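Local coordinates for protein HAD superfamily hydrolase (Brucella suis biovar 1, PDB 6NQ4) that probably acts as a phosphatase of the haloacid dehalogenase superfamily, with a metal site at the C-terminal edge of its parallel beta sheet, at residues 73-77 with 214-220; 241-246 with 260-265; 246-250 with 268-273. One frame throughout, in Å; residues are numbered along the deposited sequence. Where two conformers were deposited one is given.

Contact 1. Residues 73-77 with 214-220; sequences LVTNS and GKPHRPI. With PO4 (phosphate ion), chain G.
Asn76 and Lys215 are joined by two hydrogen bonds between the carboxamide and the lysine backbone. The backbone N of Lys215 gives its hydrogen to Asn76 OD1 at 2.8 Å, in the carbonyl plane on a lone pair, though the bond is bent to 138° at the hydrogen. In return Asn76 ND2 donates to Lys215 O at 3.0 Å and a straighter 165°. Bonds to both the N and the O of one residue fix the rotation of the carboxamide, whose ND2 also reaches Asp183 OD1.

The charged end of Lys215 reaches across to the end of the strand. A bend at chi3 (-70°) in the lysine chain brings NZ to 2.9 Å from Val74 O and 2.8 Å from O4 of the phosphate; NZ also forms salt bridges with Asp251 and Asp42. The same O4 receives the backbone N of Asn76 (2.8 Å). Thr75 OG1 donates to phosphate O2 at 2.7 Å and accepts from Ser77 N in an ST turn. A threonine and a lysine around a phosphate match motifs II and III of haloacid dehalogenase phosphatases, consistent with a phosphoryl pocket.

Apolar contact is small: Ile220 CD1 lies 3.7 Å from Val74 CG1, the two side chains passing alongside, antiparallel.

The site lies at the C-terminal end of strand 70-75, between strands 38-41 and 100-103, with the start of helix 218-232 against Val74 and Thr250 of helix 248-258 touching Asn76 and Lys215.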
# COMPACT_ATOMS: atom_id res chain seq x y z
N LEU A 73 6.78 6.11 5.83
CA LEU A 73 6.65 5.22 4.68
C LEU A 73 5.21 4.71 4.67
O LEU A 73 4.72 4.19 5.68
CB LEU A 73 7.64 4.07 4.78
CG LEU A 73 9.11 4.50 4.83
CD1 LEU A 73 10.01 3.27 4.87
CD2 LEU A 73 9.43 5.38 3.63
N VAL A 74 4.51 4.91 3.56
CA VAL A 74 3.09 4.59 3.45
C VAL A 74 2.96 3.58 2.31
O VAL A 74 3.24 3.91 1.15
CB VAL A 74 2.26 5.85 3.18
CG1 VAL A 74 0.77 5.51 3.08
CG2 VAL A 74 2.50 6.93 4.27
N THR A 75 2.56 2.36 2.64
CA THR A 75 2.60 1.26 1.70
C THR A 75 1.29 0.49 1.72
O THR A 75 0.65 0.35 2.76
CB THR A 75 3.76 0.29 2.04
OG1 THR A 75 3.70 -0.87 1.21
CG2 THR A 75 3.71 -0.17 3.50
N ASN A 76 0.89 -0.01 0.56
CA ASN A 76 -0.30 -0.85 0.47
C ASN A 76 -0.08 -2.31 0.91
O ASN A 76 -0.99 -3.13 0.76
CB ASN A 76 -0.92 -0.79 -0.93
CG ASN A 76 -1.92 0.36 -1.05
OD1 ASN A 76 -2.27 0.98 -0.04
ND2 ASN A 76 -2.40 0.62 -2.25
N SER A 77 1.08 -2.66 1.46
CA SER A 77 1.26 -4.00 2.00
C SER A 77 0.09 -4.36 2.91
O SER A 77 -0.31 -3.54 3.75
CB SER A 77 2.54 -4.06 2.82
OG SER A 77 2.65 -5.35 3.41
N GLY A 214 -6.68 1.14 2.09
CA GLY A 214 -5.37 1.55 1.64
C GLY A 214 -5.42 2.61 0.55
O GLY A 214 -6.48 3.09 0.17
N LYS A 215 -4.23 2.98 0.04
CA LYS A 215 -4.15 4.01 -0.99
C LYS A 215 -4.94 3.56 -2.21
O LYS A 215 -4.81 2.41 -2.64
CB LYS A 215 -2.69 4.23 -1.43
CG LYS A 215 -1.75 4.66 -0.30
CD LYS A 215 -0.29 4.81 -0.76
CE LYS A 215 0.35 3.46 -1.08
NZ LYS A 215 1.81 3.58 -1.36
N PRO A 216 -5.73 4.46 -2.85
CA PRO A 216 -5.81 5.92 -2.68
C PRO A 216 -6.86 6.38 -1.67
O PRO A 216 -7.15 7.59 -1.61
CB PRO A 216 -6.26 6.38 -4.07
CG PRO A 216 -7.20 5.25 -4.51
CD PRO A 216 -6.52 3.98 -4.00
N HIS A 217 -7.41 5.47 -0.88
CA HIS A 217 -8.50 5.82 0.02
C HIS A 217 -7.99 6.58 1.24
O HIS A 217 -6.84 6.46 1.66
CB HIS A 217 -9.28 4.56 0.41
CG HIS A 217 -9.70 3.76 -0.78
ND1 HIS A 217 -10.82 4.06 -1.52
CD2 HIS A 217 -9.12 2.69 -1.39
CE1 HIS A 217 -10.93 3.20 -2.52
NE2 HIS A 217 -9.90 2.37 -2.47
N ARG A 218 -8.90 7.38 1.81
CA ARG A 218 -8.49 8.31 2.86
C ARG A 218 -7.96 7.67 4.14
O ARG A 218 -7.07 8.27 4.76
CB ARG A 218 -9.63 9.29 3.17
CG ARG A 218 -9.18 10.43 4.05
CD ARG A 218 -10.33 11.33 4.41
NE ARG A 218 -10.89 11.96 3.23
CZ ARG A 218 -12.14 12.40 3.16
NH1 ARG A 218 -12.96 12.28 4.20
NH2 ARG A 218 -12.58 12.96 2.04
N PRO A 219 -8.46 6.50 4.61
CA PRO A 219 -8.03 6.05 5.95
C PRO A 219 -6.53 5.92 6.13
O PRO A 219 -5.99 6.29 7.18
CB PRO A 219 -8.76 4.72 6.14
CG PRO A 219 -10.02 4.91 5.35
CD PRO A 219 -9.57 5.67 4.11
N ILE A 220 -5.81 5.43 5.12
CA ILE A 220 -4.37 5.28 5.29
C ILE A 220 -3.69 6.64 5.39
O ILE A 220 -2.71 6.80 6.15
CB ILE A 220 -3.78 4.39 4.18
CG1 ILE A 220 -2.37 3.91 4.57
CG2 ILE A 220 -3.80 5.09 2.81
CD1 ILE A 220 -1.79 2.89 3.59
P PO4 G . 3.35 0.04 -2.25
O1 PO4 G . 3.90 0.61 -3.55
O2 PO4 G . 4.45 -0.10 -1.22
O3 PO4 G . 2.93 -1.36 -2.74
O4 PO4 G . 2.13 0.80 -1.79

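Contact 2. Residues 241-246 with 260-265; sequences ILGIGD and LDVLYI. With NA (sodium ion), chain H.
Leu263, with the most surface buried here, neighbours Ile244 on one face of the sheet, the two side chains rising together; its CB and CD2 each come 4.1 Å from Ile244 CG1. With CG anti to the backbone N (chi1 170°), the leucine lays CD2 beside that atom, and Leu242 CD1 also touches its CB. Leu263 N and O both bond to strand 241-245: the N donates to Gly243 O at 2.7 Å, and the O accepts from Gly245 N at 3.2 Å. Gly243 N to Asp261 O and Ile265 N to Gly245 O continue this parallel ladder. The strands are neighbours in the Rossmann-like sheet of the haloacid dehalogenase core, joined by helix 248-258 in a beta-alpha-beta crossover; strands 38-41 and 298-300 flank the pair. On the face carrying Tyr264, Gly243 and Gly245 bring no side chains.

Leu260, second in buried surface, crosses Ile241 at the start of the ladder, its CD2 4.0 Å from Ile241 CB, and both also touch Phe40. A water bridges Ile241 O and Asp261 N there. Ile241 is matched at the far end by Ile265, whose CG1 lies 3.8 Å from Ile244 CG2. Beyond it Asp246 CB packs on Ile265 CB, and Asp246 OD1 binds the sodium ion at 2.4 Å, with Asp42 OD2 and the backbone O of Trp44 as further ligands.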
# COMPACT_ATOMS: atom_id res chain seq x y z
N ILE A 241 3.23 18.71 3.50
CA ILE A 241 3.47 17.28 3.37
C ILE A 241 3.59 16.94 1.89
O ILE A 241 2.73 17.31 1.08
CB ILE A 241 2.35 16.45 4.02
CG1 ILE A 241 2.17 16.83 5.49
CG2 ILE A 241 2.65 14.96 3.88
CD1 ILE A 241 0.94 16.23 6.14
N LEU A 242 4.67 16.24 1.53
CA LEU A 242 4.90 15.78 0.16
C LEU A 242 4.64 14.28 0.06
O LEU A 242 5.27 13.49 0.78
CB LEU A 242 6.35 16.06 -0.24
CG LEU A 242 6.75 15.65 -1.66
CD1 LEU A 242 5.96 16.43 -2.72
CD2 LEU A 242 8.25 15.81 -1.84
N GLY A 243 3.76 13.88 -0.86
CA GLY A 243 3.59 12.46 -1.19
C GLY A 243 4.54 12.06 -2.31
O GLY A 243 4.74 12.81 -3.26
N ILE A 244 5.14 10.87 -2.18
CA ILE A 244 6.05 10.33 -3.19
C ILE A 244 5.60 8.92 -3.56
O ILE A 244 5.39 8.09 -2.67
CB ILE A 244 7.50 10.27 -2.66
CG1 ILE A 244 7.96 11.63 -2.15
CG2 ILE A 244 8.44 9.72 -3.75
CD1 ILE A 244 9.33 11.62 -1.53
N GLY A 245 5.50 8.62 -4.85
CA GLY A 245 5.18 7.25 -5.24
C GLY A 245 5.24 7.05 -6.73
O GLY A 245 5.35 8.01 -7.51
N ASP A 246 5.17 5.78 -7.13
CA ASP A 246 5.19 5.40 -8.54
C ASP A 246 3.87 4.86 -9.05
O ASP A 246 3.79 4.45 -10.21
CB ASP A 246 6.37 4.47 -8.88
CG ASP A 246 6.08 2.99 -8.59
OD1 ASP A 246 5.32 2.68 -7.67
OD2 ASP A 246 6.66 2.12 -9.27
N LEU A 260 -2.51 16.75 -0.88
CA LEU A 260 -1.06 16.85 -0.79
C LEU A 260 -0.44 17.04 -2.17
O LEU A 260 -0.91 16.47 -3.16
CB LEU A 260 -0.45 15.57 -0.20
CG LEU A 260 -1.10 15.04 1.08
CD1 LEU A 260 -0.36 13.78 1.54
CD2 LEU A 260 -1.15 16.09 2.19
N ASP A 261 0.64 17.82 -2.20
CA ASP A 261 1.54 17.82 -3.35
C ASP A 261 2.13 16.43 -3.54
O ASP A 261 2.32 15.67 -2.58
CB ASP A 261 2.69 18.80 -3.12
CG ASP A 261 2.24 20.27 -3.09
OD1 ASP A 261 1.07 20.60 -3.43
OD2 ASP A 261 3.09 21.11 -2.73
N VAL A 262 2.45 16.10 -4.79
CA VAL A 262 2.96 14.77 -5.07
C VAL A 262 4.19 14.86 -5.95
O VAL A 262 4.31 15.71 -6.84
CB VAL A 262 1.90 13.76 -5.59
CG1 VAL A 262 1.59 14.00 -7.04
CG2 VAL A 262 2.37 12.32 -5.36
N LEU A 263 5.14 13.98 -5.64
CA LEU A 263 6.32 13.74 -6.45
C LEU A 263 6.16 12.35 -7.06
O LEU A 263 6.13 11.34 -6.33
CB LEU A 263 7.58 13.80 -5.59
CG LEU A 263 8.87 13.33 -6.26
CD1 LEU A 263 9.20 14.19 -7.47
CD2 LEU A 263 10.03 13.34 -5.29
N TYR A 264 6.04 12.29 -8.38
CA TYR A 264 5.84 11.04 -9.10
C TYR A 264 7.19 10.46 -9.51
O TYR A 264 8.03 11.17 -10.07
CB TYR A 264 4.98 11.32 -10.35
CG TYR A 264 4.68 10.15 -11.27
CD1 TYR A 264 4.12 8.97 -10.78
CD2 TYR A 264 4.90 10.25 -12.64
CE1 TYR A 264 3.82 7.91 -11.63
CE2 TYR A 264 4.60 9.21 -13.49
CZ TYR A 264 4.06 8.05 -12.99
OH TYR A 264 3.76 7.02 -13.86
N ILE A 265 7.40 9.18 -9.23
CA ILE A 265 8.62 8.48 -9.60
C ILE A 265 8.36 7.86 -10.97
O ILE A 265 7.81 6.76 -11.09
CB ILE A 265 9.02 7.45 -8.55
CG1 ILE A 265 9.16 8.13 -7.18
CG2 ILE A 265 10.35 6.76 -8.94
CD1 ILE A 265 10.15 9.30 -7.18
NA NA H . 4.85 1.44 -5.65
O HOH W 1 1.57 19.33 0.03
O HOH W 2 2.51 2.24 -5.88
O HOH W 3 4.47 -0.87 -6.45

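Contact 3. Residues 246-250 with 268-273; sequences DGVLT and GVHAAD. With NA (sodium ion), chain H.
The metal-binding loop that leads from strand 241-245 into helix 248-258, the place of motif IV in haloacid dehalogenase phosphatases, is gripped here by the 268-273 loop, chiefly through His270 and Asp273. Asp246 is held at its backbone O and at OD2. The backbone O accepts from His270 ND1 at 2.7 Å, with the oxygen at the ring edge, almost in the ring plane, and the donor in the carbonyl plane. Asp246 OD2 takes the backbone N of His270 at 3.0 Å from above the carboxylate plane. Chi1 of 83° sets the carboxylate between backbone N and carbonyl carbon, so that OD2 faces this loop while OD1 goes to the sodium ion. Two waters extend the hold: one donates to OD2 and accepts from Ala271 N, the other donates to OD1 and accepts from Ala272 N. The histidine ring also has Gly268 O over one face, toward its rim, and meets Tyr264 with the planes only about 20° apart.

At the helix start, right after the N-cap Gly247, the Asp273 carboxylate receives two backbone N-H groups, one on each oxygen and both on syn lone pairs. Such a placement at a helix N-terminus would probably stabilise its negative charge. Ala272 CB rests 3.7 Å from Thr250 OG1. Of the two carboxylate bonds, Val248 N to Asp273 OD2 measures 2.8 Å, and Leu249 N to Asp273 OD1 2.9 Å at a nearly straight 170°.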
# COMPACT_ATOMS: atom_id res chain seq x y z
N ASP A 246 5.17 5.78 -7.13
CA ASP A 246 5.19 5.40 -8.54
C ASP A 246 3.87 4.86 -9.05
O ASP A 246 3.79 4.45 -10.21
CB ASP A 246 6.37 4.47 -8.88
CG ASP A 246 6.08 2.99 -8.59
OD1 ASP A 246 5.32 2.68 -7.67
OD2 ASP A 246 6.66 2.12 -9.27
N GLY A 247 2.81 4.85 -8.23
CA GLY A 247 1.51 4.42 -8.69
C GLY A 247 0.58 5.59 -8.95
O GLY A 247 0.30 6.38 -8.05
N VAL A 248 0.09 5.70 -10.18
CA VAL A 248 -0.81 6.80 -10.50
C VAL A 248 -2.13 6.65 -9.76
O VAL A 248 -2.64 7.60 -9.15
CB VAL A 248 -1.00 6.95 -12.01
CG1 VAL A 248 -2.05 8.03 -12.33
CG2 VAL A 248 0.34 7.27 -12.71
N LEU A 249 -2.70 5.45 -9.77
CA LEU A 249 -4.01 5.23 -9.18
C LEU A 249 -3.97 4.95 -7.68
O LEU A 249 -5.03 4.81 -7.06
CB LEU A 249 -4.75 4.08 -9.88
CG LEU A 249 -5.15 4.30 -11.34
CD1 LEU A 249 -6.24 3.32 -11.74
CD2 LEU A 249 -5.60 5.72 -11.56
N THR A 250 -2.77 4.85 -7.09
CA THR A 250 -2.63 4.70 -5.64
C THR A 250 -1.95 5.94 -5.06
O THR A 250 -2.62 6.75 -4.41
CB THR A 250 -1.85 3.43 -5.27
OG1 THR A 250 -0.62 3.38 -6.02
CG2 THR A 250 -2.67 2.16 -5.59
N GLY A 268 9.56 4.26 -12.26
CA GLY A 268 9.14 3.07 -11.56
C GLY A 268 8.42 2.08 -12.46
O GLY A 268 8.05 2.38 -13.60
N VAL A 269 8.20 0.88 -11.92
CA VAL A 269 7.44 -0.14 -12.63
C VAL A 269 5.99 0.29 -12.77
O VAL A 269 5.32 -0.08 -13.74
CB VAL A 269 7.57 -1.50 -11.92
CG1 VAL A 269 6.69 -2.55 -12.58
CG2 VAL A 269 9.03 -1.94 -11.88
N HIS A 270 5.47 1.06 -11.82
CA HIS A 270 4.04 1.38 -11.79
C HIS A 270 3.20 0.11 -11.68
O HIS A 270 2.13 0.01 -12.29
CB HIS A 270 3.59 2.24 -12.98
CG HIS A 270 4.59 3.27 -13.40
ND1 HIS A 270 5.03 4.26 -12.55
CD2 HIS A 270 5.23 3.46 -14.57
CE1 HIS A 270 5.91 5.02 -13.19
NE2 HIS A 270 6.04 4.56 -14.42
N ALA A 271 3.68 -0.86 -10.88
CA ALA A 271 3.01 -2.15 -10.77
C ALA A 271 1.56 -2.00 -10.34
O ALA A 271 0.69 -2.75 -10.79
CB ALA A 271 3.78 -3.07 -9.82
N ALA A 272 1.27 -1.05 -9.44
CA ALA A 272 -0.09 -0.88 -8.97
C ALA A 272 -1.04 -0.42 -10.07
O ALA A 272 -2.27 -0.53 -9.91
CB ALA A 272 -0.14 0.12 -7.81
N ASP A 273 -0.52 0.10 -11.18
CA ASP A 273 -1.32 0.60 -12.29
C ASP A 273 -1.57 -0.44 -13.38
O ASP A 273 -2.23 -0.13 -14.37
CB ASP A 273 -0.63 1.81 -12.95
CG ASP A 273 -0.59 3.03 -12.05
OD1 ASP A 273 -1.54 3.23 -11.26
OD2 ASP A 273 0.39 3.79 -12.15
NA NA H . 4.85 1.44 -5.65
O HOH W 4 5.90 -0.36 -8.84
O HOH W 5 2.88 1.19 -8.45
O HOH W 2 2.51 2.24 -5.88
O HOH W 3 4.47 -0.87 -6.45

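How the contacts relate
All three contacts are largely buried, although Leu249 in contact 3 is exposed and several residues of its 268-273 loop are partly so. Contact 2 lies within the parallel sheet, where a backbone ladder and aliphatic packing prevail; contacts 1 and 3 gather at the sheet's C-terminal ends, where side-chain amides, carboxylates and charges take over. Asp246 belongs to both contacts 2 and 3, and Tyr264 of the former also packs against Val248 of the latter. Contacts 1 and 3 touch where Pro216 meets Leu249 and Asn76 meets Thr250. Contact 1 holds phosphate, contacts 2 and 3 the sodium ion, so together they frame the presumed active site.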